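Local coordinates for protein Cap5O (Staphylococcus aureus, PDB 3OJO) that binds NAD and acts as a UDP-N-acetyl-mannosamine dehydrogenase in the synthesis of the capsular polysaccharide, at residues Glu171-His175 with Asn176-Ile180; Ile47-Gln51 with Asn52-Ser56. All coordinates share one frame; numbering follows the deposited sequence.

Both contacts are helix C-termini in the N-terminal NAD-binding domain, a Rossmann-type fold, and they come in series along the chain, interaction 2 (47-56) before interaction 1 (171-180). Their centres lie about 26 Å apart, with nearest atoms about 12 Å from each other, so they do not touch. Interaction 2 ends helix 44-51, which follows strand 36-40; interaction 1 leads from helix 169-175 into strand 178-182, and both strands belong to the same eight-stranded mixed sheet. Helix 23-32 packs against each: Leu-24 on Leu-50, Ile-55 and Ser-56, Thr-26 and Met-29 on Leu-173. The two turns thus sit at separate places around one cofactor-binding domain.

Interaction 1. Residues Glu171-His175 with Asn176-Ile180; sequences EELVH and NNRII
Two groups grip the carbonyl oxygen Leu-173 O near the end of helix 169-175. A bound water donates to it at 2.6 Å, and Arg-178 NH2 donates at 3.2 Å, nearly straight (163° at the hydrogen), lying in the carbonyl plane on a lone pair and using the edge of the guanidinium. The same water also donates to Asn-176 O and accepts from Arg-178 NE at 2.9 Å, so one molecule ties helix end, turn and strand. The bend at chi3 (-95°) turns the guanidinium back toward the helix, where Leu-173 CD1 lies 3.7 Å from Arg-178 NH2; a salt bridge from NH1 to Glu-162 further fixes the group. One residue earlier in the same last turn, Glu-172 O takes Asn-176 N at 3.2 Å, the final helical bond. Their side-chain planes meet at 59°: a weak bond joins Asn-176 ND2 to Glu-172 OE2 (2.8 Å), while OD1 and OE1, both acceptors, lie close without bonding. Leu-173 packs near Val-164 of the NAD site. A two-residue turn thus joins the helix end to strand 178-182, antiparallel to 156-159 in the Rossmann-type sheet, with Glu-172 in a pyridine-2,6-dicarboxylic acid pocket.

Interaction 2. Residues Ile47-Gln51 with Asn52-Ser56; sequences IDKLQ and NGQIS
Lys-49 O accepts Gln-54 N at 3.0 Å, and Leu-50 O accepts Gly-53 N at 2.9 Å: this pair of backbone bonds is the Schellman motif that ends helix 44-51. Gly-53 is its C-prime residue, with a positive phi of 82° that turns the chain back over the helix end. The last regular helical bond runs from Asn-52 N to Asp-48 O at 2.9 Å, with a weak second reach to Lys-49 O.

The tight side is the one facing the protein. Leu-50 CD2 lies 3.6 Å from Gln-54 O and close to Ile-55 CA, while Leu-50 CA makes a CH...O contact with the same Gln-54 oxygen at 3.3 Å. With CG beside its own backbone N (chi1 -72°), Leu-50 directs both methyls along the returning chain, and CD1 lies loosely near Ser-56 OG. Val-77 and Leu-24 pack on the leucine from strand 75-78 and helix 23-32, and Ile-55 is covered by Leu-62, Gln-63 and Tyr-66 of helix 62-71.

The other side is looser and more exposed, although Gln-54 also rests on Gln-63. Here the long chain of Lys-49 runs past the turn, CE coming within 3.4 Å of Ile-55 O, and NZ makes a weak bond to Gln-54 OE1 at 3.1 Å. With CG anti to the backbone N (chi1 -165°) and bends at chi2 and chi4, the lysine chain comes round to the glutamine. Asn-52 turns its amide away from the helix.

Chemically, the turn is held mainly by main-chain groups, with Leu-50 O also hydrogen-bonded to the Tyr-66 hydroxyl. The weak lysine-glutamine bond, formed between exposed side chains, probably contributes little by comparison; the helix end is probably set mainly by backbone bonding and the buried Leu-50, while Ile-55 fastens the returning chain to helix 62-71.

Interaction 1. Residues Glu171-His175 with Asn176-Ile180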
# COMPACT_ATOMS: atom_id res chain seq x y z
N GLU B 171 -15.91 -0.41 -26.50
CA GLU B 171 -15.75 1.01 -26.14
C GLU B 171 -14.45 1.20 -25.39
O GLU B 171 -13.63 2.03 -25.79
CB GLU B 171 -16.97 1.64 -25.41
CG GLU B 171 -17.96 0.69 -24.74
CD GLU B 171 -19.03 0.04 -25.61
OE1 GLU B 171 -19.82 0.79 -26.23
OE2 GLU B 171 -19.12 -1.21 -25.62
N GLU B 172 -14.19 0.32 -24.38
CA GLU B 172 -12.96 0.31 -23.58
C GLU B 172 -11.70 0.20 -24.47
O GLU B 172 -10.75 0.90 -24.24
CB GLU B 172 -13.05 -0.82 -22.55
CG GLU B 172 -11.80 -1.05 -21.72
CD GLU B 172 -11.79 -0.42 -20.34
OE1 GLU B 172 -12.53 0.56 -20.12
OE2 GLU B 172 -11.00 -0.89 -19.49
N LEU B 173 -11.74 -0.62 -25.52
CA LEU B 173 -10.64 -0.83 -26.46
C LEU B 173 -10.27 0.46 -27.23
O LEU B 173 -9.10 0.70 -27.47
CB LEU B 173 -11.07 -1.95 -27.42
CG LEU B 173 -10.06 -3.02 -27.90
CD1 LEU B 173 -9.30 -3.66 -26.76
CD2 LEU B 173 -10.79 -4.10 -28.67
N VAL B 174 -11.28 1.29 -27.56
CA VAL B 174 -11.14 2.55 -28.30
C VAL B 174 -10.67 3.74 -27.42
O VAL B 174 -9.69 4.42 -27.77
CB VAL B 174 -12.47 2.86 -29.07
CG1 VAL B 174 -12.52 4.30 -29.58
CG2 VAL B 174 -12.68 1.90 -30.23
N HIS B 175 -11.38 3.99 -26.30
CA HIS B 175 -11.19 5.14 -25.40
C HIS B 175 -10.16 5.07 -24.27
O HIS B 175 -9.80 6.12 -23.73
CB HIS B 175 -12.53 5.68 -24.91
CG HIS B 175 -13.43 6.08 -26.03
ND1 HIS B 175 -14.57 5.36 -26.35
CD2 HIS B 175 -13.30 7.09 -26.92
CE1 HIS B 175 -15.10 5.97 -27.39
NE2 HIS B 175 -14.37 7.01 -27.78
N ASN B 176 -9.68 3.87 -23.92
CA ASN B 176 -8.67 3.73 -22.87
C ASN B 176 -7.32 4.23 -23.33
O ASN B 176 -6.94 4.02 -24.49
CB ASN B 176 -8.50 2.26 -22.48
CG ASN B 176 -9.36 1.76 -21.35
OD1 ASN B 176 -10.35 2.38 -20.95
ND2 ASN B 176 -8.98 0.60 -20.83
N ASN B 177 -6.57 4.81 -22.39
CA ASN B 177 -5.18 5.21 -22.58
C ASN B 177 -4.39 3.91 -22.67
O ASN B 177 -4.72 2.92 -22.03
CB ASN B 177 -4.68 6.09 -21.45
CG ASN B 177 -5.34 7.44 -21.36
OD1 ASN B 177 -6.13 7.86 -22.21
ND2 ASN B 177 -5.00 8.18 -20.32
N ARG B 178 -3.39 3.90 -23.53
CA ARG B 178 -2.66 2.71 -23.84
C ARG B 178 -1.18 2.89 -23.64
O ARG B 178 -0.62 3.90 -24.04
CB ARG B 178 -2.96 2.41 -25.31
CG ARG B 178 -2.90 0.95 -25.66
CD ARG B 178 -3.47 0.71 -27.04
NE ARG B 178 -4.88 0.32 -26.98
CZ ARG B 178 -5.30 -0.92 -26.76
NH1 ARG B 178 -4.42 -1.90 -26.56
NH2 ARG B 178 -6.60 -1.19 -26.74
N ILE B 179 -0.53 1.88 -23.05
CA ILE B 179 0.91 1.87 -22.86
C ILE B 179 1.54 1.12 -24.05
O ILE B 179 1.18 -0.03 -24.32
CB ILE B 179 1.30 1.26 -21.48
CG1 ILE B 179 0.78 2.14 -20.32
CG2 ILE B 179 2.81 1.02 -21.39
CD1 ILE B 179 0.89 1.54 -19.00
N ILE B 180 2.46 1.80 -24.78
CA ILE B 180 3.19 1.23 -25.91
C ILE B 180 4.62 1.08 -25.43
O ILE B 180 5.34 2.08 -25.35
CB ILE B 180 3.09 2.11 -27.22
CG1 ILE B 180 1.63 2.58 -27.56
CG2 ILE B 180 3.84 1.47 -28.42
CD1 ILE B 180 0.63 1.55 -28.00
O HOH W 1 -7.16 1.85 -26.12

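Interaction 2. Residues Ile47-Gln51 with Asn52-Ser56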
# COMPACT_ATOMS: atom_id res chain seq x y z
N ILE B 47 -12.90 -22.38 -32.73
CA ILE B 47 -12.83 -22.18 -34.18
C ILE B 47 -14.13 -22.63 -34.89
O ILE B 47 -14.63 -21.91 -35.76
CB ILE B 47 -11.55 -22.84 -34.77
CG1 ILE B 47 -10.25 -22.24 -34.17
CG2 ILE B 47 -11.55 -22.85 -36.33
CD1 ILE B 47 -9.93 -20.69 -34.50
N ASP B 48 -14.70 -23.78 -34.47
CA ASP B 48 -15.96 -24.30 -35.02
C ASP B 48 -17.11 -23.35 -34.74
O ASP B 48 -17.87 -23.04 -35.65
CB ASP B 48 -16.26 -25.72 -34.48
CG ASP B 48 -15.33 -26.82 -34.96
OD1 ASP B 48 -14.50 -26.56 -35.88
OD2 ASP B 48 -15.41 -27.94 -34.40
N LYS B 49 -17.19 -22.85 -33.50
CA LYS B 49 -18.18 -21.87 -33.05
C LYS B 49 -18.07 -20.60 -33.92
O LYS B 49 -19.07 -20.16 -34.50
CB LYS B 49 -17.96 -21.54 -31.56
CG LYS B 49 -19.14 -20.82 -30.89
CD LYS B 49 -19.52 -21.47 -29.56
CE LYS B 49 -20.35 -20.56 -28.66
NZ LYS B 49 -21.74 -20.35 -29.16
N LEU B 50 -16.84 -20.09 -34.08
CA LEU B 50 -16.53 -18.90 -34.87
C LEU B 50 -16.85 -19.08 -36.35
O LEU B 50 -17.56 -18.25 -36.91
CB LEU B 50 -15.09 -18.41 -34.61
CG LEU B 50 -14.85 -17.76 -33.25
CD1 LEU B 50 -13.39 -17.64 -32.96
CD2 LEU B 50 -15.54 -16.43 -33.13
N GLN B 51 -16.38 -20.19 -36.95
CA GLN B 51 -16.65 -20.53 -38.35
C GLN B 51 -18.15 -20.74 -38.64
O GLN B 51 -18.58 -20.48 -39.75
CB GLN B 51 -15.81 -21.72 -38.80
CG GLN B 51 -14.46 -21.27 -39.34
CD GLN B 51 -13.43 -22.36 -39.53
OE1 GLN B 51 -12.33 -22.11 -40.06
NE2 GLN B 51 -13.74 -23.60 -39.10
N ASN B 52 -18.93 -21.11 -37.61
CA ASN B 52 -20.39 -21.27 -37.67
C ASN B 52 -21.14 -19.95 -37.35
O ASN B 52 -22.36 -19.95 -37.12
CB ASN B 52 -20.82 -22.43 -36.75
CG ASN B 52 -22.21 -22.97 -37.01
OD1 ASN B 52 -23.04 -23.03 -36.10
ND2 ASN B 52 -22.48 -23.37 -38.26
N GLY B 53 -20.39 -18.85 -37.35
CA GLY B 53 -20.92 -17.50 -37.17
C GLY B 53 -21.20 -17.02 -35.77
O GLY B 53 -21.64 -15.88 -35.60
N GLN B 54 -20.95 -17.85 -34.76
CA GLN B 54 -21.19 -17.47 -33.36
C GLN B 54 -19.90 -17.09 -32.62
O GLN B 54 -18.87 -17.74 -32.80
CB GLN B 54 -21.89 -18.60 -32.61
CG GLN B 54 -23.32 -18.89 -33.06
CD GLN B 54 -24.05 -19.77 -32.07
OE1 GLN B 54 -23.57 -20.84 -31.66
NE2 GLN B 54 -25.23 -19.34 -31.66
N ILE B 55 -19.96 -16.04 -31.77
CA ILE B 55 -18.82 -15.64 -30.95
C ILE B 55 -18.59 -16.71 -29.88
O ILE B 55 -19.54 -17.33 -29.40
CB ILE B 55 -18.90 -14.21 -30.34
CG1 ILE B 55 -20.20 -13.96 -29.55
CG2 ILE B 55 -18.61 -13.15 -31.37
CD1 ILE B 55 -20.20 -12.68 -28.67
N SER B 56 -17.31 -16.96 -29.54
CA SER B 56 -16.89 -17.96 -28.56
C SER B 56 -16.88 -17.39 -27.13
O SER B 56 -16.62 -18.14 -26.19
CB SER B 56 -15.52 -18.50 -28.95
OG SER B 56 -14.59 -17.44 -29.06